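Side-chain contacts in fructooligosaccharide ABC transporter substrate-binding protein FusA (Streptococcus pneumoniae, PDB 5G5Y), which binds short- and long-chain fructooligosaccharides, preferring tetrasaccharides and larger, as the solute-binding component of the FusABC-MsmK import complex: residues V287-G290 with Q294-V297; N136-I141 with E410-Y415. All coordinates share one frame; numbering follows the deposited sequence.

From the N terminus, the first segment met is 136-141, which leads into strand 138-142. The partner of this segment, residues 410-415, comes 269 residues later, at the end of helix 399-412. Interaction 2 therefore closes a very long loop. Interaction 1 closes a short one within it: residues 287-290 and 294-297 both follow strand 282-284, with three residues between them. The two contacts do not cross, and their centres lie about 10 Å apart. They meet where Val-297 N approaches Tyr-415 O at 3.0 Å, a probable hydrogen bond. Together they tie the loop after strand 282-284 and the central part of a mixed sheet to the end of helix 399-412.

Interaction 1: residues V287-G290 with Q294-V297; sequences VLAG and QKHV
Val-287 packs against Lys-295 across a short hairpin-like reversal in the loop between strands 282-284 and 305-306. Neither arm is regular strand. One direct backbone hydrogen bond joins the arms: Gly-290 N gives its proton to Gln-294 O at 3.3 Å, with an N-H...O angle of 159°. The same oxygen takes a CA-H...O contact from Ala-289 CA.

The apolar packing centres on Val-287, whose two methyls divide the work. CG1 lies against Lys-295 CB at 3.7 Å. CG2 meets Val-297 CG2 at 3.6 Å, on the side covered by Tyr-412 of helix 399-412. Lys-295 CG rests on the backbone of Ala-289. From there the lysine runs extended past the carbonyl of Val-287.

Waters complete the join. Water 3 accepts from His-296 N at 2.8 Å and lies 2.7 Å from Leu-288 O, to which it can donate, spanning the arms where they spread apart. The extended lysine brings its ammonium group near Val-287 O, but the hydrogen-bonded link runs through water. Water 1 donates to Val-287 O and accepts from Lys-295 NZ, both at 2.8 Å, while water 2 makes a second bridge whose bond from Lys-295 NZ is weak.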
loop_
_atom_site.group_PDB
_atom_site.type_symbol
_atom_site.label_atom_id
_atom_site.label_comp_id
_atom_site.label_asym_id
_atom_site.label_seq_id
_atom_site.Cartn_x
_atom_site.Cartn_y
_atom_site.Cartn_z
ATOM N N VAL A 287 -4.515 -3.174 20.788
ATOM C CA VAL A 287 -3.710 -4.383 20.643
ATOM C C VAL A 287 -3.985 -5.296 21.856
ATOM O O VAL A 287 -3.936 -4.843 23.020
ATOM C CB VAL A 287 -2.225 -4.036 20.516
ATOM C CG1 VAL A 287 -1.344 -5.290 20.600
ATOM C CG2 VAL A 287 -2.026 -3.290 19.214
ATOM N N LEU A 288 -4.305 -6.550 21.579
ATOM C CA LEU A 288 -4.669 -7.527 22.627
ATOM C C LEU A 288 -3.490 -8.396 23.028
ATOM O O LEU A 288 -2.708 -8.833 22.186
ATOM C CB LEU A 288 -5.760 -8.428 22.104
ATOM C CG LEU A 288 -6.997 -7.693 21.605
ATOM C CD1 LEU A 288 -8.019 -8.678 21.057
ATOM C CD2 LEU A 288 -7.647 -6.895 22.718
ATOM N N ALA A 289 -3.387 -8.694 24.304
ATOM C CA ALA A 289 -2.397 -9.657 24.752
ATOM C C ALA A 289 -2.961 -11.031 24.507
ATOM O O ALA A 289 -4.153 -11.288 24.752
ATOM C CB ALA A 289 -2.076 -9.446 26.217
ATOM N N GLY A 290 -2.119 -11.921 24.004
ATOM C CA GLY A 290 -2.504 -13.302 23.812
ATOM C C GLY A 290 -2.360 -14.085 25.100
ATOM O O GLY A 290 -2.069 -13.510 26.166
ATOM N N GLN A 294 1.551 -11.266 26.378
ATOM C CA GLN A 294 2.372 -10.292 25.624
ATOM C C GLN A 294 1.645 -9.772 24.374
ATOM O O GLN A 294 0.781 -10.447 23.806
ATOM C CB GLN A 294 3.714 -10.914 25.233
ATOM C CG GLN A 294 4.465 -11.636 26.363
ATOM C CD GLN A 294 4.529 -10.819 27.635
ATOM O OE1 GLN A 294 4.967 -9.670 27.617
ATOM N NE2 GLN A 294 4.005 -11.371 28.725
ATOM N N LYS A 295 2.049 -8.580 23.941
ATOM C CA LYS A 295 1.422 -7.851 22.844
ATOM C C LYS A 295 2.439 -7.625 21.729
ATOM O O LYS A 295 3.646 -7.416 21.991
ATOM C CB LYS A 295 0.937 -6.493 23.304
ATOM C CG LYS A 295 -0.219 -6.532 24.276
ATOM C CD LYS A 295 -0.486 -5.130 24.735
ATOM C CE LYS A 295 -1.464 -5.051 25.873
ATOM N NZ LYS A 295 -1.844 -3.621 26.077
ATOM N N HIS A 296 1.952 -7.674 20.507
ATOM C CA HIS A 296 2.814 -7.517 19.323
ATOM C C HIS A 296 1.963 -7.063 18.158
ATOM O O HIS A 296 0.793 -7.428 18.047
ATOM C CB HIS A 296 3.532 -8.834 18.970
ATOM C CG HIS A 296 4.567 -8.693 17.907
ATOM N ND1 HIS A 296 5.706 -7.948 18.097
ATOM C CD2 HIS A 296 4.637 -9.177 16.636
ATOM C CE1 HIS A 296 6.467 -8.013 17.018
ATOM N NE2 HIS A 296 5.822 -8.724 16.098
ATOM N N VAL A 297 2.554 -6.243 17.296
ATOM C CA VAL A 297 2.028 -5.935 15.975
ATOM C C VAL A 297 3.071 -6.321 14.933
ATOM O O VAL A 297 4.228 -5.851 14.998
ATOM C CB VAL A 297 1.708 -4.439 15.842
ATOM C CG1 VAL A 297 1.228 -4.098 14.447
ATOM C CG2 VAL A 297 0.628 -4.059 16.853
HETATM O O HOH W 1 -3.100 -2.278 23.925
HETATM O O HOH W 2 -5.156 -4.579 25.582
HETATM O O HOH W 3 -0.701 -8.599 20.356
#

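Interaction 2: residues N136-I141 with E410-Y415; sequences NDMAWI and EYYVPY
Met-138 and Tyr-412 make nearly all of this contact, and both are buried. The methionine crosses the outer edge of the phenol at a slant. Its CG sits near the ring plane, 3.8 Å from Tyr-412 CE2, and its CE is 3.9 Å from the same carbon. The phenol oxygen packs close to the aliphatic chain: Tyr-412 OH is 3.4 Å from Met-138 CG. The bend at the thioether, chi3 53°, turns CE back toward the phenol, so carbons before and after the sulfur both touch it.

The sulfur takes part as a Met-aromatic contact of the edge type. Met-138 SD is 5.4 Å from the ring centroid and 85° off the ring normal. It therefore lies beside the ring, not over a face. One face of the ring carries Tyr-411 CB, the preceding residue of the helix.

The contact joins strand 138-142, an inner strand of a four-stranded mixed sheet, to the end of helix 399-412. Val-284, on the neighbouring strand 282-284, touches both Met-138 and Tyr-412. Phe-196 also meets the tyrosine ring, with the planes at about 60°. Experimentally identified substrate-binding residues are near: the side chain of Met-138 is about 7 Å from that of Trp-270 and about 8 Å from that of Asn-191.

No direct hydrogen bond crosses between the segments. A single water makes the polar link, lying in the ring plane at the phenol edge. Tyr-412 OH donates to water 4 at 2.6 Å, so the buried hydroxyl has a hydrogen-bond acceptor in this water. Water 4 in turn donates to Ala-139 O at 2.8 Å.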
loop_
_atom_site.group_PDB
_atom_site.type_symbol
_atom_site.label_atom_id
_atom_site.label_comp_id
_atom_site.label_asym_id
_atom_site.label_seq_id
_atom_site.Cartn_x
_atom_site.Cartn_y
_atom_site.Cartn_z
ATOM N N ASN A 136 -2.444 -2.542 7.668
ATOM C CA ASN A 136 -3.468 -2.323 6.645
ATOM C C ASN A 136 -4.872 -2.712 7.130
ATOM O O ASN A 136 -5.822 -1.935 6.954
ATOM C CB ASN A 136 -3.079 -2.982 5.321
ATOM C CG ASN A 136 -3.026 -4.516 5.391
ATOM O OD1 ASN A 136 -2.538 -5.101 6.341
ATOM N ND2 ASN A 136 -3.503 -5.152 4.364
ATOM N N ASP A 137 -4.978 -3.869 7.786
ATOM C CA ASP A 137 -6.248 -4.420 8.227
ATOM C C ASP A 137 -6.550 -4.152 9.709
ATOM O O ASP A 137 -6.590 -5.070 10.524
ATOM C CB ASP A 137 -6.343 -5.920 7.919
ATOM C CG ASP A 137 -5.358 -6.767 8.696
ATOM O OD1 ASP A 137 -4.198 -6.356 8.882
ATOM O OD2 ASP A 137 -5.767 -7.873 9.145
ATOM N N MET A 138 -6.794 -2.891 10.030
ATOM C CA MET A 138 -7.067 -2.466 11.403
ATOM C C MET A 138 -8.377 -3.099 11.881
ATOM O O MET A 138 -9.308 -3.264 11.082
ATOM C CB MET A 138 -7.182 -0.940 11.508
ATOM C CG MET A 138 -5.919 -0.214 11.200
ATOM S SD MET A 138 -5.984 1.589 11.276
ATOM C CE MET A 138 -6.667 1.915 12.890
ATOM N N ALA A 139 -8.411 -3.467 13.166
ATOM C CA ALA A 139 -9.622 -4.019 13.808
ATOM C C ALA A 139 -10.370 -2.866 14.481
ATOM O O ALA A 139 -9.736 -1.997 15.103
ATOM C CB ALA A 139 -9.258 -5.083 14.808
ATOM N N TRP A 140 -11.686 -2.865 14.314
ATOM C CA TRP A 140 -12.566 -1.830 14.826
ATOM C C TRP A 140 -13.652 -2.501 15.645
ATOM O O TRP A 140 -14.098 -3.620 15.306
ATOM C CB TRP A 140 -13.201 -1.093 13.652
ATOM C CG TRP A 140 -12.210 -0.548 12.687
ATOM C CD1 TRP A 140 -11.721 -1.169 11.588
ATOM C CD2 TRP A 140 -11.600 0.743 12.726
ATOM N NE1 TRP A 140 -10.824 -0.360 10.959
ATOM C CE2 TRP A 140 -10.743 0.823 11.622
ATOM C CE3 TRP A 140 -11.689 1.827 13.596
ATOM C CZ2 TRP A 140 -9.965 1.955 11.346
ATOM C CZ3 TRP A 140 -10.915 2.980 13.310
ATOM C CH2 TRP A 140 -10.075 3.020 12.212
ATOM N N ILE A 141 -14.086 -1.838 16.715
ATOM C CA ILE A 141 -15.073 -2.423 17.619
ATOM C C ILE A 141 -16.231 -1.433 17.869
ATOM O O ILE A 141 -16.000 -0.222 17.912
ATOM C CB ILE A 141 -14.417 -2.883 18.930
ATOM C CG1 ILE A 141 -15.404 -3.652 19.830
ATOM C CG2 ILE A 141 -13.759 -1.738 19.671
ATOM C CD1 ILE A 141 -14.727 -4.384 20.963
ATOM N N GLU A 410 -0.614 5.882 18.173
ATOM C CA GLU A 410 -1.241 5.713 19.495
ATOM C C GLU A 410 -1.421 4.228 19.863
ATOM O O GLU A 410 -1.045 3.828 20.963
ATOM C CB GLU A 410 -2.630 6.366 19.477
ATOM C CG GLU A 410 -3.485 6.202 20.726
ATOM C CD GLU A 410 -4.808 6.994 20.677
ATOM O OE1 GLU A 410 -5.168 7.590 19.621
ATOM O OE2 GLU A 410 -5.520 6.978 21.704
ATOM N N TYR A 411 -1.952 3.432 18.932
ATOM C CA TYR A 411 -2.347 2.050 19.238
ATOM C C TYR A 411 -1.303 0.981 18.910
ATOM O O TYR A 411 -1.232 -0.031 19.606
ATOM C CB TYR A 411 -3.648 1.706 18.520
ATOM C CG TYR A 411 -4.827 2.435 19.110
ATOM C CD1 TYR A 411 -5.408 2.001 20.311
ATOM C CD2 TYR A 411 -5.358 3.577 18.498
ATOM C CE1 TYR A 411 -6.476 2.688 20.886
ATOM C CE2 TYR A 411 -6.438 4.263 19.063
ATOM C CZ TYR A 411 -7.014 3.799 20.237
ATOM O OH TYR A 411 -8.131 4.472 20.791
ATOM N N TYR A 412 -0.545 1.171 17.835
ATOM C CA TYR A 412 0.233 0.048 17.255
ATOM C C TYR A 412 1.746 0.170 17.359
ATOM O O TYR A 412 2.441 -0.803 17.654
ATOM C CB TYR A 412 -0.134 -0.164 15.811
ATOM C CG TYR A 412 -1.580 -0.336 15.493
ATOM C CD1 TYR A 412 -2.424 -1.098 16.299
ATOM C CD2 TYR A 412 -2.111 0.244 14.356
ATOM C CE1 TYR A 412 -3.756 -1.246 16.006
ATOM C CE2 TYR A 412 -3.440 0.057 14.010
ATOM C CZ TYR A 412 -4.257 -0.702 14.828
ATOM O OH TYR A 412 -5.588 -0.860 14.501
ATOM N N VAL A 413 2.276 1.354 17.081
ATOM C CA VAL A 413 3.706 1.548 17.086
ATOM C C VAL A 413 4.451 1.039 18.340
ATOM O O VAL A 413 5.475 0.375 18.190
ATOM C CB VAL A 413 4.053 2.989 16.736
ATOM C CG1 VAL A 413 5.530 3.308 17.001
ATOM C CG2 VAL A 413 3.703 3.221 15.266
ATOM N N PRO A 414 3.902 1.256 19.553
ATOM C CA PRO A 414 4.574 0.742 20.744
ATOM C C PRO A 414 4.810 -0.777 20.768
ATOM O O PRO A 414 5.723 -1.246 21.471
ATOM C CB PRO A 414 3.641 1.162 21.893
ATOM C CG PRO A 414 2.878 2.335 21.372
ATOM C CD PRO A 414 2.696 2.049 19.908
ATOM N N TYR A 415 4.025 -1.519 19.975
ATOM C CA TYR A 415 4.067 -2.974 19.947
ATOM C C TYR A 415 4.740 -3.549 18.683
ATOM O O TYR A 415 4.786 -4.751 18.561
ATOM C CB TYR A 415 2.660 -3.511 20.078
ATOM C CG TYR A 415 2.016 -2.949 21.305
ATOM C CD1 TYR A 415 2.493 -3.306 22.563
ATOM C CD2 TYR A 415 0.996 -2.016 21.216
ATOM C CE1 TYR A 415 1.978 -2.751 23.702
ATOM C CE2 TYR A 415 0.440 -1.463 22.373
ATOM C CZ TYR A 415 0.951 -1.830 23.598
ATOM O OH TYR A 415 0.406 -1.330 24.734
HETATM O O HOH W 4 -7.123 -2.480 15.821
#